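Local coordinates for protein putative acetyltransferase (PDB 3D9W) that probably transfers the acetyl group of acetyl-CoA to the amino nitrogen of arylamines, as an arylamine N-acetyltransferase, at residues V137-G142 / V188-F193; G102-V107 / R115-A120. All coordinates share one frame; numbering follows the deposited sequence.

Contact 1 of 2, residues V137-G142 / V188-F193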
loop_
_atom_site.group_PDB
_atom_site.type_symbol
_atom_site.label_atom_id
_atom_site.label_comp_id
_atom_site.label_asym_id
_atom_site.label_seq_id
_atom_site.Cartn_x
_atom_site.Cartn_y
_atom_site.Cartn_z
ATOM N N VAL A 137 3.750 2.308 -1.954
ATOM C CA VAL A 137 3.395 2.789 -0.632
ATOM C C VAL A 137 2.082 2.254 -0.081
ATOM O O VAL A 137 1.680 2.617 1.024
ATOM C CB VAL A 137 3.336 4.344 -0.622
ATOM C CG1 VAL A 137 4.729 4.929 -0.850
ATOM C CG2 VAL A 137 2.371 4.835 -1.702
ATOM N N GLY A 138 1.415 1.389 -0.829
ATOM C CA GLY A 138 0.140 0.891 -0.346
ATOM C C GLY A 138 0.023 -0.606 -0.142
ATOM O O GLY A 138 -1.064 -1.098 0.181
ATOM N N PHE A 139 1.127 -1.334 -0.322
ATOM C CA PHE A 139 1.090 -2.781 -0.160
ATOM C C PHE A 139 0.817 -3.166 1.293
ATOM O O PHE A 139 0.149 -4.164 1.560
ATOM C CB PHE A 139 2.404 -3.428 -0.625
ATOM C CG PHE A 139 2.329 -4.939 -0.734
ATOM C CD1 PHE A 139 1.614 -5.546 -1.765
ATOM C CD2 PHE A 139 2.934 -5.752 0.223
ATOM C CE1 PHE A 139 1.501 -6.941 -1.842
ATOM C CE2 PHE A 139 2.827 -7.150 0.158
ATOM C CZ PHE A 139 2.108 -7.741 -0.879
ATOM N N GLY A 140 1.341 -2.376 2.228
ATOM C CA GLY A 140 1.130 -2.669 3.630
ATOM C C GLY A 140 2.364 -3.246 4.277
ATOM O O GLY A 140 2.426 -3.358 5.493
ATOM N N ARG A 141 3.346 -3.613 3.460
ATOM C CA ARG A 141 4.597 -4.179 3.947
ATOM C C ARG A 141 5.769 -3.503 3.239
ATOM O O ARG A 141 6.711 -4.162 2.798
ATOM C CB ARG A 141 4.625 -5.684 3.681
ATOM C CG ARG A 141 5.825 -6.435 4.267
ATOM C CD ARG A 141 5.664 -7.918 4.000
ATOM N NE ARG A 141 6.729 -8.752 4.550
ATOM C CZ ARG A 141 7.974 -8.790 4.087
ATOM N NH1 ARG A 141 8.341 -8.030 3.059
ATOM N NH2 ARG A 141 8.844 -9.618 4.641
ATOM N N GLY A 142 5.708 -2.182 3.135
ATOM C CA GLY A 142 6.766 -1.462 2.468
ATOM C C GLY A 142 6.767 -1.849 1.010
ATOM O O GLY A 142 5.738 -2.276 0.495
ATOM N N VAL A 188 10.018 -15.245 -2.204
ATOM C CA VAL A 188 8.746 -15.404 -2.859
ATOM C C VAL A 188 8.477 -14.204 -3.750
ATOM O O VAL A 188 9.031 -13.115 -3.553
ATOM C CB VAL A 188 7.603 -15.566 -1.822
ATOM C CG1 VAL A 188 7.371 -14.263 -1.088
ATOM C CG2 VAL A 188 6.338 -16.022 -2.508
ATOM N N ASP A 189 7.637 -14.431 -4.753
ATOM C CA ASP A 189 7.249 -13.393 -5.678
ATOM C C ASP A 189 6.067 -12.649 -5.052
ATOM O O ASP A 189 5.010 -13.227 -4.791
ATOM C CB ASP A 189 6.859 -14.026 -7.012
ATOM C CG ASP A 189 5.847 -15.154 -6.852
ATOM O OD1 ASP A 189 4.642 -14.864 -6.672
ATOM O OD2 ASP A 189 6.253 -16.337 -6.895
ATOM N N ARG A 190 6.264 -11.370 -4.771
ATOM C CA ARG A 190 5.197 -10.590 -4.187
ATOM C C ARG A 190 4.159 -10.379 -5.281
ATOM O O ARG A 190 3.050 -10.904 -5.199
ATOM C CB ARG A 190 5.722 -9.239 -3.673
ATOM C CG ARG A 190 4.637 -8.365 -3.042
ATOM C CD ARG A 190 5.106 -6.960 -2.671
ATOM N NE ARG A 190 5.864 -6.934 -1.424
ATOM C CZ ARG A 190 6.080 -5.837 -0.702
ATOM N NH1 ARG A 190 5.591 -4.668 -1.105
ATOM N NH2 ARG A 190 6.782 -5.907 0.425
ATOM N N TYR A 191 4.530 -9.644 -6.321
ATOM C CA TYR A 191 3.613 -9.362 -7.408
ATOM C C TYR A 191 4.318 -9.166 -8.735
ATOM O O TYR A 191 5.534 -9.231 -8.819
ATOM C CB TYR A 191 2.814 -8.098 -7.083
ATOM C CG TYR A 191 3.659 -6.872 -6.752
ATOM C CD1 TYR A 191 4.594 -6.365 -7.659
ATOM C CD2 TYR A 191 3.518 -6.217 -5.526
ATOM C CE1 TYR A 191 5.364 -5.243 -7.348
ATOM C CE2 TYR A 191 4.282 -5.098 -5.211
ATOM C CZ TYR A 191 5.200 -4.619 -6.121
ATOM O OH TYR A 191 5.957 -3.522 -5.791
ATOM N N THR A 192 3.539 -8.921 -9.776
ATOM C CA THR A 192 4.097 -8.660 -11.091
ATOM C C THR A 192 3.408 -7.408 -11.634
ATOM O O THR A 192 2.283 -7.104 -11.247
ATOM C CB THR A 192 3.821 -9.808 -12.072
ATOM O OG1 THR A 192 2.417 -9.855 -12.372
ATOM C CG2 THR A 192 4.269 -11.129 -11.486
ATOM N N PHE A 193 4.080 -6.674 -12.514
ATOM C CA PHE A 193 3.471 -5.483 -13.098
ATOM C C PHE A 193 4.045 -5.121 -14.455
ATOM O O PHE A 193 5.173 -5.491 -14.784
ATOM C CB PHE A 193 3.594 -4.279 -12.155
ATOM C CG PHE A 193 4.996 -3.773 -11.975
ATOM C CD1 PHE A 193 5.836 -4.343 -11.031
ATOM C CD2 PHE A 193 5.455 -2.691 -12.710
ATOM C CE1 PHE A 193 7.107 -3.832 -10.816
ATOM C CE2 PHE A 193 6.719 -2.175 -12.506
ATOM C CZ PHE A 193 7.550 -2.742 -11.559
#
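Phe139 and Arg190 stack where the loop just after Asp136 meets strand 188-193, next to the probable Cys-His-Asp triad of the arylamine N-acetyltransferase fold. The guanidinium of Arg190 lies flat on one face of the Phe139 ring. The planes differ by only 12°, and the group centres are 3.9 Å apart. Arg190 CD sits over the middle of the ring, 3.5 Å from its centroid, in a CH-pi contact. The Arg190 chain leaves the backbone with CG anti to N and then bends at chi3 (-79°). This bend lays NE and the guanidinium along the ring face that CD already covers. The far edge of the guanidinium binds two loop carbonyls. Arg190 NH1 donates to Gly142 O at 2.9 Å, nearly straight at 170°. Arg190 NH2 donates to Arg141 O, also at 2.9 Å but more bent. Both donors stand above the carbonyl planes. NH1 also forms a salt bridge with Asp136, and NE is bonded to Gln181. Arg141 NH1 lies 3.7 Å from Arg190 NH2. This pair of like charges is probably eased by Glu243, which forms a salt bridge with Arg141. Tyr191 adds a looser apolar touch, its CD2 lying 4.3 Å from Phe139 CE1. A buried guanidinium is thus fixed in rotation by carbonyls, a carboxylate and a glutamine. It anchors the loop that follows Asp136, whose other carboxylate oxygen bonds His119.

Contact 2 of 2, residues G102-V107 / R115-A120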
loop_
_atom_site.group_PDB
_atom_site.type_symbol
_atom_site.label_atom_id
_atom_site.label_comp_id
_atom_site.label_asym_id
_atom_site.label_seq_id
_atom_site.Cartn_x
_atom_site.Cartn_y
_atom_site.Cartn_z
ATOM N N GLY A 102 1.347 6.337 -13.234
ATOM C CA GLY A 102 0.958 5.116 -12.559
ATOM C C GLY A 102 1.071 3.797 -13.282
ATOM O O GLY A 102 1.134 3.737 -14.501
ATOM N N HIS A 103 1.098 2.733 -12.490
ATOM C CA HIS A 103 1.172 1.359 -12.980
ATOM C C HIS A 103 0.284 0.489 -12.093
ATOM O O HIS A 103 -0.113 0.889 -10.998
ATOM C CB HIS A 103 2.602 0.804 -12.920
ATOM C CG HIS A 103 3.572 1.481 -13.842
ATOM N ND1 HIS A 103 3.210 1.990 -15.070
ATOM C CD2 HIS A 103 4.911 1.664 -13.744
ATOM C CE1 HIS A 103 4.282 2.455 -15.687
ATOM N NE2 HIS A 103 5.327 2.268 -14.904
ATOM N N THR A 104 -0.032 -0.702 -12.579
ATOM C CA THR A 104 -0.859 -1.631 -11.830
ATOM C C THR A 104 -0.206 -2.993 -11.864
ATOM O O THR A 104 0.287 -3.439 -12.896
ATOM C CB THR A 104 -2.264 -1.760 -12.421
ATOM O OG1 THR A 104 -3.002 -0.562 -12.167
ATOM C CG2 THR A 104 -2.988 -2.920 -11.782
ATOM N N GLY A 105 -0.207 -3.659 -10.722
ATOM C CA GLY A 105 0.396 -4.966 -10.659
ATOM C C GLY A 105 -0.590 -6.027 -10.240
ATOM O O GLY A 105 -1.701 -5.722 -9.797
ATOM N N ARG A 106 -0.173 -7.280 -10.400
ATOM C CA ARG A 106 -0.977 -8.436 -10.025
ATOM C C ARG A 106 -0.266 -9.100 -8.856
ATOM O O ARG A 106 0.852 -9.595 -9.002
ATOM C CB ARG A 106 -1.062 -9.448 -11.169
ATOM C CG ARG A 106 -1.568 -8.928 -12.482
ATOM C CD ARG A 106 -1.518 -10.047 -13.502
ATOM N NE ARG A 106 -1.758 -9.606 -14.875
ATOM C CZ ARG A 106 -2.935 -9.218 -15.348
ATOM N NH1 ARG A 106 -4.004 -9.205 -14.566
ATOM N NH2 ARG A 106 -3.044 -8.866 -16.616
ATOM N N VAL A 107 -0.896 -9.103 -7.694
ATOM C CA VAL A 107 -0.278 -9.744 -6.560
ATOM C C VAL A 107 -0.350 -11.242 -6.799
ATOM O O VAL A 107 -1.317 -11.753 -7.352
ATOM C CB VAL A 107 -0.988 -9.410 -5.261
ATOM C CG1 VAL A 107 -0.236 -10.032 -4.103
ATOM C CG2 VAL A 107 -1.075 -7.908 -5.094
ATOM N N ARG A 115 -3.928 -13.467 -11.186
ATOM C CA ARG A 115 -4.793 -12.668 -10.340
ATOM C C ARG A 115 -5.061 -11.320 -10.983
ATOM O O ARG A 115 -4.375 -10.912 -11.912
ATOM C CB ARG A 115 -4.159 -12.482 -8.963
ATOM C CG ARG A 115 -3.884 -13.784 -8.214
ATOM C CD ARG A 115 -4.089 -13.561 -6.722
ATOM N NE ARG A 115 -2.963 -14.026 -5.912
ATOM C CZ ARG A 115 -2.915 -13.961 -4.576
ATOM N NH1 ARG A 115 -3.933 -13.449 -3.883
ATOM N NH2 ARG A 115 -1.841 -14.403 -3.926
ATOM N N PRO A 116 -6.073 -10.610 -10.496
ATOM C CA PRO A 116 -6.432 -9.297 -11.031
ATOM C C PRO A 116 -5.322 -8.263 -10.917
ATOM O O PRO A 116 -4.528 -8.302 -9.981
ATOM C CB PRO A 116 -7.630 -8.903 -10.181
ATOM C CG PRO A 116 -8.214 -10.197 -9.795
ATOM C CD PRO A 116 -7.024 -11.021 -9.454
ATOM N N ALA A 117 -5.269 -7.337 -11.869
ATOM C CA ALA A 117 -4.278 -6.266 -11.813
ATOM C C ALA A 117 -4.987 -5.149 -11.046
ATOM O O ALA A 117 -5.614 -4.265 -11.640
ATOM C CB ALA A 117 -3.897 -5.800 -13.213
ATOM N N THR A 118 -4.896 -5.205 -9.720
ATOM C CA THR A 118 -5.560 -4.230 -8.873
ATOM C C THR A 118 -4.673 -3.689 -7.761
ATOM O O THR A 118 -5.161 -3.270 -6.708
ATOM C CB THR A 118 -6.821 -4.849 -8.258
ATOM O OG1 THR A 118 -6.452 -5.898 -7.360
ATOM C CG2 THR A 118 -7.707 -5.436 -9.349
ATOM N N HIS A 119 -3.364 -3.698 -7.992
ATOM C CA HIS A 119 -2.432 -3.195 -6.992
ATOM C C HIS A 119 -1.706 -1.926 -7.455
ATOM O O HIS A 119 -0.768 -1.984 -8.252
ATOM C CB HIS A 119 -1.409 -4.260 -6.627
ATOM C CG HIS A 119 -0.432 -3.795 -5.605
ATOM N ND1 HIS A 119 -0.820 -3.403 -4.341
ATOM C CD2 HIS A 119 0.898 -3.566 -5.683
ATOM C CE1 HIS A 119 0.232 -2.948 -3.686
ATOM N NE2 HIS A 119 1.286 -3.036 -4.478
ATOM N N ALA A 120 -2.138 -0.786 -6.922
ATOM C CA ALA A 120 -1.576 0.505 -7.282
ATOM C C ALA A 120 -0.074 0.635 -7.063
ATOM O O ALA A 120 0.446 0.335 -5.985
ATOM C CB ALA A 120 -2.307 1.598 -6.527
#
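A classic beta bulge interrupts the pairing of the two strands: Thr118 and His119 both face Gly105. Two backbone bonds hold the bulge. Gly105 N donates to His119 O at 3.0 Å, and His119 N donates to Gly105 O at 3.2 Å. Just before it, Ala117 centres an inverse gamma turn, closed by a weak bond from Thr118 N to Pro116 O. The methyl CG2 of Thr104 packs against Ala117, while Thr104 OG1 turns to Gln198. Further along, Arg106 reaches across with an extended chain from CG to NE. Its NH1 donates to Arg115 O at 3.2 Å, in the carbonyl plane, and Ala117 CB lies over one face of its guanidinium. Arg115 runs its CB, CG and CD past Val107 O and ends with NH2 bonded to Thr108 O. His119 lies on the face of the sheet away from Thr104, and its CB meets Val107 CG2 at 4.0 Å. His119 NE2 is bonded to Asp136. Cys82 also touches His119, consistent with the Cys-His-Asp catalytic triad of this family. The backbone pairing at the bulge therefore fixes where His119 leaves the strand, and the bond to Asp136 probably orients its ring.

In the fold
From the N terminus, several helices precede strand 99-107, the first strand of the chain. Contact 2 closes a short hairpin loop of seven residues between 102-107 and 115-120. The chain then runs on through strands 117-125 and 132-135 into loop 137-142. Contact 1 closes a much longer excursion, from this loop to strand 188-193, with 45 mostly beta residues between. The two contacts follow in series. They meet in the large antiparallel sheet, where strand 188-193 lies beside 99-107. Thr192 O and Arg106 N, 2.6 Å apart, are probably hydrogen-bonded there. Phe139 of contact 1 meets His119 of contact 2 edge-to-face, which ties the loop after Asp136 to the hairpin.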